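Local coordinates for protein CpuTA1 (Curtobacterium pusillum, PDB 5K3W) that belongs to the class IV aminotransferase family, binds pyridoxal-5'-phosphate and is modelled with 3-aminobenzoic acid as well, at residues T223-Q228 and Y252-A257; D218-T223 and G247-Y252; E259-E264 and A280-E285. All coordinates share one frame; numbering follows the deposited sequence.

Overall arrangement
Interactions 1 and 2 are successive stretches of one pair of parallel strands, 220-224 and 250-253, sharing T223 and Y252, with centres about 12 Å apart; the pair is joined through helix 234-245. Interaction 2 lies farther out, at the surface, whereas interaction 1 continues into the loops beyond the strand ends. Interaction 3 follows directly in the chain, its centre about 16 Å from that of interaction 1 and about 17 Å from that of interaction 2. The salt bridge from R253 NH1 to E259 OE2 (2.8 Å) ties strand 250-253 to helix 257-261. Pyridoxal-5'-phosphate is about 9 Å from the side chain of T223 and about 14 Å from that of L260.

Interaction 1: T223-Q228 and Y252-A257; sequences TPQTDQ and YRRISA
Where the two parallel strands of a beta-alpha-beta unit run out, 220-224 and 250-253 with helix 234-245 between them, side-chain packing adds to the last backbone bonds. T223 and Y252 stand side by side and point the same way. Y252 has CG anti to its carbonyl carbon; T223 CG2 meets the ring obliquely, 3.3 Å from Y252 CD2, while Q225 CA lies at the ring edge. The polar ends have partners elsewhere: T223 OG1 bonds to V213 O and Y252 OH to Q236 NE2, with F240 edge-to-face against the Y252 ring.

R253 is gripped through its backbone. Its N gives a weak bond to T223 O, and R253 O accepts from Q225 N at 2.9 Å, the donor standing above the carbonyl plane. The Q225 chain, extended beyond CG, then crosses R254 obliquely. Q225 OE1 lies 3.4 Å from R253 CA, and Q225 NE2 sits over one face of the R254 guanidinium, 3.5 Å from R254 NH2, with the two planes 40° apart. That amide is fixed by a 2.9 Å bond from Q225 NE2 to the syn lone pair of D227 OD1, and the nearby carboxylate may temper the positive charge of R254.

On the same loop Q228 folds back, its NE2 donating in the carbonyl plane to a lone pair of Q225 O at 2.8 Å. Q228 OE1 lies beside R254 CG and accepts from a water at 2.5 Å; that water in turn accepts from I255 N at 3.1 Å.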
# COMPACT_ATOMS: atom_id res chain seq x y z
N THR A 223 24.73 -1.23 -10.52
CA THR A 223 23.45 -1.19 -9.82
C THR A 223 22.42 -0.74 -10.84
O THR A 223 22.74 0.08 -11.71
CB THR A 223 23.46 -0.23 -8.61
OG1 THR A 223 22.45 -0.63 -7.67
CG2 THR A 223 23.16 1.21 -9.04
N PRO A 224 21.19 -1.25 -10.79
CA PRO A 224 20.16 -0.77 -11.72
C PRO A 224 19.97 0.73 -11.60
O PRO A 224 19.82 1.27 -10.50
CB PRO A 224 18.89 -1.53 -11.29
CG PRO A 224 19.39 -2.76 -10.57
CD PRO A 224 20.69 -2.32 -9.91
N GLN A 225 19.99 1.42 -12.74
CA GLN A 225 19.79 2.86 -12.71
C GLN A 225 18.40 3.19 -12.17
O GLN A 225 17.45 2.43 -12.36
CB GLN A 225 20.05 3.47 -14.09
CG GLN A 225 19.06 3.08 -15.18
CD GLN A 225 19.41 3.72 -16.52
OE1 GLN A 225 20.51 3.54 -17.04
NE2 GLN A 225 18.48 4.48 -17.08
N THR A 226 18.28 4.32 -11.48
CA THR A 226 17.19 4.55 -10.54
C THR A 226 16.02 5.34 -11.12
O THR A 226 15.13 5.76 -10.38
CB THR A 226 17.72 5.26 -9.28
OG1 THR A 226 18.11 6.60 -9.61
CG2 THR A 226 18.93 4.52 -8.73
N ASP A 227 16.00 5.55 -12.43
CA ASP A 227 14.77 5.97 -13.08
C ASP A 227 13.91 4.79 -13.54
O ASP A 227 12.86 5.01 -14.14
CB ASP A 227 15.09 6.87 -14.28
CG ASP A 227 15.93 6.17 -15.32
OD1 ASP A 227 16.47 5.08 -15.03
OD2 ASP A 227 16.06 6.72 -16.43
N GLN A 228 14.31 3.56 -13.24
CA GLN A 228 13.53 2.39 -13.61
C GLN A 228 12.40 2.11 -12.62
O GLN A 228 12.01 0.96 -12.42
CB GLN A 228 14.44 1.16 -13.71
CG GLN A 228 15.36 1.17 -14.94
CD GLN A 228 16.42 0.08 -14.89
OE1 GLN A 228 16.28 -0.97 -15.52
NE2 GLN A 228 17.48 0.34 -14.15
N TYR A 252 25.89 2.93 -13.06
CA TYR A 252 24.44 2.83 -13.12
C TYR A 252 24.04 2.46 -14.54
O TYR A 252 24.54 3.05 -15.50
CB TYR A 252 23.77 4.14 -12.73
CG TYR A 252 24.06 4.59 -11.32
CD1 TYR A 252 25.18 5.34 -11.03
CD2 TYR A 252 23.21 4.26 -10.26
CE1 TYR A 252 25.46 5.75 -9.74
CE2 TYR A 252 23.47 4.67 -8.97
CZ TYR A 252 24.61 5.42 -8.72
OH TYR A 252 24.90 5.85 -7.44
N ARG A 253 23.12 1.52 -14.68
CA ARG A 253 22.69 1.11 -16.01
C ARG A 253 21.50 0.17 -15.90
O ARG A 253 21.09 -0.22 -14.80
CB ARG A 253 23.84 0.45 -16.76
CG ARG A 253 24.38 -0.75 -16.04
CD ARG A 253 24.52 -1.93 -16.97
NE ARG A 253 25.52 -1.69 -18.00
CZ ARG A 253 26.15 -2.66 -18.65
NH1 ARG A 253 25.87 -3.93 -18.36
NH2 ARG A 253 27.06 -2.36 -19.57
N ARG A 254 20.94 -0.16 -17.05
CA ARG A 254 19.96 -1.22 -17.14
C ARG A 254 20.67 -2.56 -17.14
O ARG A 254 21.61 -2.78 -17.91
CB ARG A 254 19.11 -1.08 -18.39
CG ARG A 254 18.39 0.22 -18.42
CD ARG A 254 17.20 0.21 -19.36
NE ARG A 254 16.72 1.58 -19.44
CZ ARG A 254 17.36 2.53 -20.11
NH1 ARG A 254 18.48 2.23 -20.77
NH2 ARG A 254 16.87 3.77 -20.14
N ILE A 255 20.20 -3.46 -16.29
CA ILE A 255 20.79 -4.77 -16.10
C ILE A 255 19.69 -5.78 -16.37
O ILE A 255 18.76 -5.93 -15.57
CB ILE A 255 21.36 -4.92 -14.68
CG1 ILE A 255 22.35 -3.77 -14.43
CG2 ILE A 255 21.98 -6.30 -14.48
CD1 ILE A 255 22.94 -3.75 -13.03
N SER A 256 19.76 -6.45 -17.51
CA SER A 256 18.78 -7.49 -17.80
C SER A 256 18.89 -8.61 -16.77
O SER A 256 19.96 -8.85 -16.19
CB SER A 256 18.99 -8.05 -19.20
OG SER A 256 20.09 -8.94 -19.22
N ALA A 257 17.77 -9.30 -16.53
CA ALA A 257 17.80 -10.47 -15.65
C ALA A 257 18.86 -11.48 -16.10
O ALA A 257 19.43 -12.18 -15.26
CB ALA A 257 16.43 -11.13 -15.60
O HOH W 1 17.80 -2.72 -14.52

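Interaction 2: D218-T223 and G247-Y252; sequences DGVVRT and GYPTEY
R222 leaves its strand on the same face of the sheet as E251, and the two chains run side by side. R222 CB rests 3.5 Å from E251 O, and CG lies farther from the same oxygen. CD packs near E259 OE1, and the bend at chi3 (144°) turns the head group toward E251. R222 NE approaches E251 OE1 at 3.5 Å, and R222 NH2 makes the salt bridge to E251 OE1 at 3.4 Å. Guanidinium and carboxylate are not coplanar but turned 65° apart, and V220 CG1 sits over the centre of one guanidinium face. E251 serves a second arginine, since its OE2 forms a salt bridge with R253 NE; R253 NH2 also comes close to R222 NH2, a crowding of like charges that the carboxylate would be expected to ease.

Beneath this pair is the parallel ladder of the beta-alpha-beta unit, whose helix 234-245 ends in a Schellman motif with G247 as its C-prime residue. V221 N donates almost straight (178°) to P249 O at 2.9 Å, E251 N returns a weak bond to V221 O, and T223 N reaches E251 O at 3.1 Å. On the face opposite R222, the V221 and Y248 side chains cross obliquely, V221 CG2 coming 3.9 Å from Y248 CD2, and V221 and the Y248 ring both meet F243. T250 CG2 lies 4.1 Å from V221 CB, while T250 OG1 bonds to E244 OE1.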
# COMPACT_ATOMS: atom_id res chain seq x y z
N ASP A 218 33.21 -8.54 -13.91
CA ASP A 218 34.34 -8.08 -14.71
C ASP A 218 35.00 -6.87 -14.05
O ASP A 218 35.27 -5.86 -14.70
CB ASP A 218 33.92 -7.75 -16.15
CG ASP A 218 33.26 -8.92 -16.85
OD1 ASP A 218 33.73 -10.07 -16.70
OD2 ASP A 218 32.25 -8.68 -17.57
N GLY A 219 35.24 -6.98 -12.75
CA GLY A 219 35.86 -5.90 -12.03
C GLY A 219 35.04 -4.62 -11.94
O GLY A 219 35.53 -3.63 -11.40
N VAL A 220 33.81 -4.62 -12.45
CA VAL A 220 32.95 -3.45 -12.41
C VAL A 220 31.80 -3.69 -11.43
O VAL A 220 31.21 -4.78 -11.39
CB VAL A 220 32.41 -3.08 -13.80
CG1 VAL A 220 31.54 -1.85 -13.71
CG2 VAL A 220 33.56 -2.84 -14.75
N VAL A 221 31.49 -2.67 -10.64
CA VAL A 221 30.40 -2.73 -9.67
C VAL A 221 29.26 -1.90 -10.22
O VAL A 221 29.43 -0.70 -10.46
CB VAL A 221 30.86 -2.23 -8.29
CG1 VAL A 221 29.67 -2.09 -7.34
CG2 VAL A 221 31.90 -3.19 -7.70
N ARG A 222 28.12 -2.55 -10.45
CA ARG A 222 26.96 -1.95 -11.10
C ARG A 222 25.72 -2.06 -10.21
O ARG A 222 25.65 -2.89 -9.30
CB ARG A 222 26.64 -2.63 -12.43
CG ARG A 222 27.80 -2.84 -13.35
CD ARG A 222 27.31 -3.57 -14.58
NE ARG A 222 27.99 -3.13 -15.79
CZ ARG A 222 28.94 -3.83 -16.40
NH1 ARG A 222 29.32 -5.01 -15.91
NH2 ARG A 222 29.50 -3.35 -17.50
N THR A 223 24.73 -1.23 -10.52
CA THR A 223 23.45 -1.19 -9.82
C THR A 223 22.42 -0.74 -10.84
O THR A 223 22.74 0.08 -11.71
CB THR A 223 23.46 -0.23 -8.61
OG1 THR A 223 22.45 -0.63 -7.67
CG2 THR A 223 23.16 1.21 -9.04
N GLY A 247 39.31 1.40 -5.92
CA GLY A 247 39.66 1.34 -7.33
C GLY A 247 38.71 0.60 -8.25
O GLY A 247 39.04 0.43 -9.44
N TYR A 248 37.55 0.17 -7.78
CA TYR A 248 36.58 -0.42 -8.70
C TYR A 248 35.87 0.67 -9.50
O TYR A 248 35.46 1.68 -8.93
CB TYR A 248 35.53 -1.22 -7.95
CG TYR A 248 36.04 -2.43 -7.23
CD1 TYR A 248 36.72 -2.31 -6.02
CD2 TYR A 248 35.81 -3.71 -7.73
CE1 TYR A 248 37.16 -3.42 -5.33
CE2 TYR A 248 36.25 -4.83 -7.05
CZ TYR A 248 36.93 -4.68 -5.86
OH TYR A 248 37.37 -5.79 -5.19
N PRO A 249 35.70 0.49 -10.80
CA PRO A 249 34.72 1.31 -11.52
C PRO A 249 33.30 0.95 -11.10
O PRO A 249 32.97 -0.22 -10.90
CB PRO A 249 34.97 0.97 -13.00
CG PRO A 249 36.22 0.13 -13.02
CD PRO A 249 36.37 -0.49 -11.66
N THR A 250 32.46 1.97 -10.97
CA THR A 250 31.06 1.80 -10.64
C THR A 250 30.19 2.34 -11.77
O THR A 250 30.60 3.23 -12.51
CB THR A 250 30.71 2.53 -9.34
OG1 THR A 250 31.13 3.89 -9.47
CG2 THR A 250 31.41 1.88 -8.14
N GLU A 251 28.97 1.81 -11.88
CA GLU A 251 28.16 2.10 -13.05
C GLU A 251 26.69 1.92 -12.72
O GLU A 251 26.30 0.89 -12.16
CB GLU A 251 28.57 1.20 -14.21
CG GLU A 251 27.97 1.57 -15.55
CD GLU A 251 28.38 0.59 -16.64
OE1 GLU A 251 29.45 -0.05 -16.50
OE2 GLU A 251 27.62 0.46 -17.63
N TYR A 252 25.89 2.93 -13.06
CA TYR A 252 24.44 2.83 -13.12
C TYR A 252 24.04 2.46 -14.54
O TYR A 252 24.54 3.05 -15.50
CB TYR A 252 23.77 4.14 -12.73
CG TYR A 252 24.06 4.59 -11.32
CD1 TYR A 252 25.18 5.34 -11.03
CD2 TYR A 252 23.21 4.26 -10.26
CE1 TYR A 252 25.46 5.75 -9.74
CE2 TYR A 252 23.47 4.67 -8.97
CZ TYR A 252 24.61 5.42 -8.72
OH TYR A 252 24.90 5.85 -7.44

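Interaction 3: E259-E264 and A280-E285; sequences ELRDAE and ALDDRE
A salt bridge between R261 and D282 pins the last turn of helix 257-261 to a tight beta hairpin, strands 280-281 and 284-285 joined by a type I' turn from L281 to R284. R261 NH1 donates to D282 OD2 at 2.6 Å, close to the guanidinium plane and onto the anti lone pair of the carboxylate oxygen. R261 NH2 adds a weak bond to the same oxygen at 3.2 Å, so R261 grips the carboxylate through OD2, while OD1 is bonded elsewhere. A sharp bend at chi2 (-92°) carries the arginine across to the turn. D282 OD2 also bonds to T153 OG1, which links the pair to strand 149-155.

A water, 3.0 Å from R261 NH1 as acceptor, donates to L281 O at 2.9 Å and so bridges helix and hairpin. It lies in plane at the edges of both the R261 and R284 guanidiniums. The two arginine side chains cross at about a right angle, their guanidinium planes 72° apart, and R284 CD comes 4.0 Å from R261 O, an oxygen that is also bonded by Y286 OH. The hairpin's own backbone is closed by L281 N to R284 O and by R284 N to L281 O.

Deeper in, the leucines cross at about a right angle. Both have CG anti to the backbone N, and both touch I197 of strand 195-199; L260 CD2 meets L281 CD2 at 4.0 Å.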
# COMPACT_ATOMS: atom_id res chain seq x y z
N GLU A 259 21.92 -10.76 -17.51
CA GLU A 259 23.19 -10.28 -16.97
C GLU A 259 23.29 -10.56 -15.47
O GLU A 259 24.37 -10.91 -14.97
CB GLU A 259 23.34 -8.78 -17.24
CG GLU A 259 24.64 -8.21 -16.69
CD GLU A 259 24.85 -6.74 -17.03
OE1 GLU A 259 25.56 -6.05 -16.27
OE2 GLU A 259 24.30 -6.27 -18.05
N LEU A 260 22.18 -10.44 -14.75
CA LEU A 260 22.18 -10.70 -13.31
C LEU A 260 22.65 -12.12 -12.97
O LEU A 260 23.37 -12.32 -11.99
CB LEU A 260 20.78 -10.44 -12.78
CG LEU A 260 20.45 -10.31 -11.31
CD1 LEU A 260 20.96 -8.99 -10.79
CD2 LEU A 260 18.92 -10.41 -11.17
N ARG A 261 22.24 -13.11 -13.77
CA ARG A 261 22.66 -14.49 -13.55
C ARG A 261 24.16 -14.67 -13.74
O ARG A 261 24.77 -15.49 -13.06
CB ARG A 261 21.94 -15.43 -14.52
CG ARG A 261 20.49 -15.14 -14.70
CD ARG A 261 19.65 -15.94 -13.73
NE ARG A 261 18.24 -15.60 -13.84
CZ ARG A 261 17.32 -15.97 -12.96
NH1 ARG A 261 17.67 -16.69 -11.90
NH2 ARG A 261 16.05 -15.61 -13.13
N ASP A 262 24.75 -13.94 -14.69
CA ASP A 262 26.16 -14.09 -15.03
C ASP A 262 27.08 -13.28 -14.13
O ASP A 262 28.28 -13.21 -14.40
CB ASP A 262 26.40 -13.69 -16.49
CG ASP A 262 25.55 -14.48 -17.46
OD1 ASP A 262 25.28 -15.68 -17.20
OD2 ASP A 262 25.14 -13.90 -18.49
N ALA A 263 26.55 -12.66 -13.08
CA ALA A 263 27.36 -11.82 -12.22
C ALA A 263 28.33 -12.66 -11.39
O ALA A 263 28.07 -13.84 -11.10
CB ALA A 263 26.48 -10.98 -11.30
N GLU A 264 29.45 -12.05 -11.00
CA GLU A 264 30.41 -12.78 -10.18
C GLU A 264 29.99 -12.78 -8.71
O GLU A 264 30.21 -13.77 -8.01
CB GLU A 264 31.80 -12.17 -10.33
CG GLU A 264 32.54 -12.69 -11.54
CD GLU A 264 33.38 -11.63 -12.20
OE1 GLU A 264 34.00 -10.82 -11.47
OE2 GLU A 264 33.41 -11.61 -13.45
N ALA A 280 22.86 -17.63 -3.07
CA ALA A 280 22.16 -18.34 -4.13
C ALA A 280 21.08 -17.42 -4.69
O ALA A 280 20.42 -16.68 -3.95
CB ALA A 280 21.56 -19.66 -3.62
N LEU A 281 20.92 -17.46 -6.00
CA LEU A 281 19.85 -16.73 -6.67
C LEU A 281 19.09 -17.74 -7.51
O LEU A 281 19.64 -18.31 -8.46
CB LEU A 281 20.41 -15.60 -7.54
CG LEU A 281 19.34 -14.75 -8.23
CD1 LEU A 281 18.49 -14.06 -7.17
CD2 LEU A 281 19.94 -13.74 -9.23
N ASP A 282 17.84 -18.00 -7.13
CA ASP A 282 17.04 -19.02 -7.79
C ASP A 282 17.79 -20.35 -7.82
O ASP A 282 17.81 -21.07 -8.82
CB ASP A 282 16.65 -18.58 -9.20
CG ASP A 282 15.71 -17.40 -9.19
OD1 ASP A 282 14.88 -17.29 -8.26
OD2 ASP A 282 15.80 -16.58 -10.14
N ASP A 283 18.43 -20.69 -6.71
CA ASP A 283 19.12 -21.96 -6.52
C ASP A 283 20.39 -22.13 -7.36
O ASP A 283 21.05 -23.17 -7.24
CB ASP A 283 18.19 -23.15 -6.78
CG ASP A 283 17.04 -23.20 -5.79
OD1 ASP A 283 17.29 -23.09 -4.57
OD2 ASP A 283 15.87 -23.34 -6.24
N ARG A 284 20.75 -21.16 -8.20
CA ARG A 284 22.12 -21.10 -8.70
C ARG A 284 23.00 -20.53 -7.60
O ARG A 284 22.64 -19.53 -6.97
CB ARG A 284 22.21 -20.25 -9.96
CG ARG A 284 23.64 -19.82 -10.29
CD ARG A 284 23.78 -19.16 -11.67
NE ARG A 284 23.78 -20.14 -12.75
CZ ARG A 284 22.74 -20.35 -13.56
NH1 ARG A 284 22.83 -21.27 -14.52
NH2 ARG A 284 21.63 -19.62 -13.42
N GLU A 285 24.13 -21.19 -7.33
CA GLU A 285 25.05 -20.75 -6.29
C GLU A 285 25.92 -19.60 -6.77
O GLU A 285 26.30 -19.53 -7.94
CB GLU A 285 25.97 -21.87 -5.83
CG GLU A 285 25.35 -23.25 -5.87
CD GLU A 285 24.92 -23.73 -4.50
OE1 GLU A 285 24.75 -22.89 -3.59
OE2 GLU A 285 24.77 -24.96 -4.34
O HOH W 2 20.46 -17.23 -10.98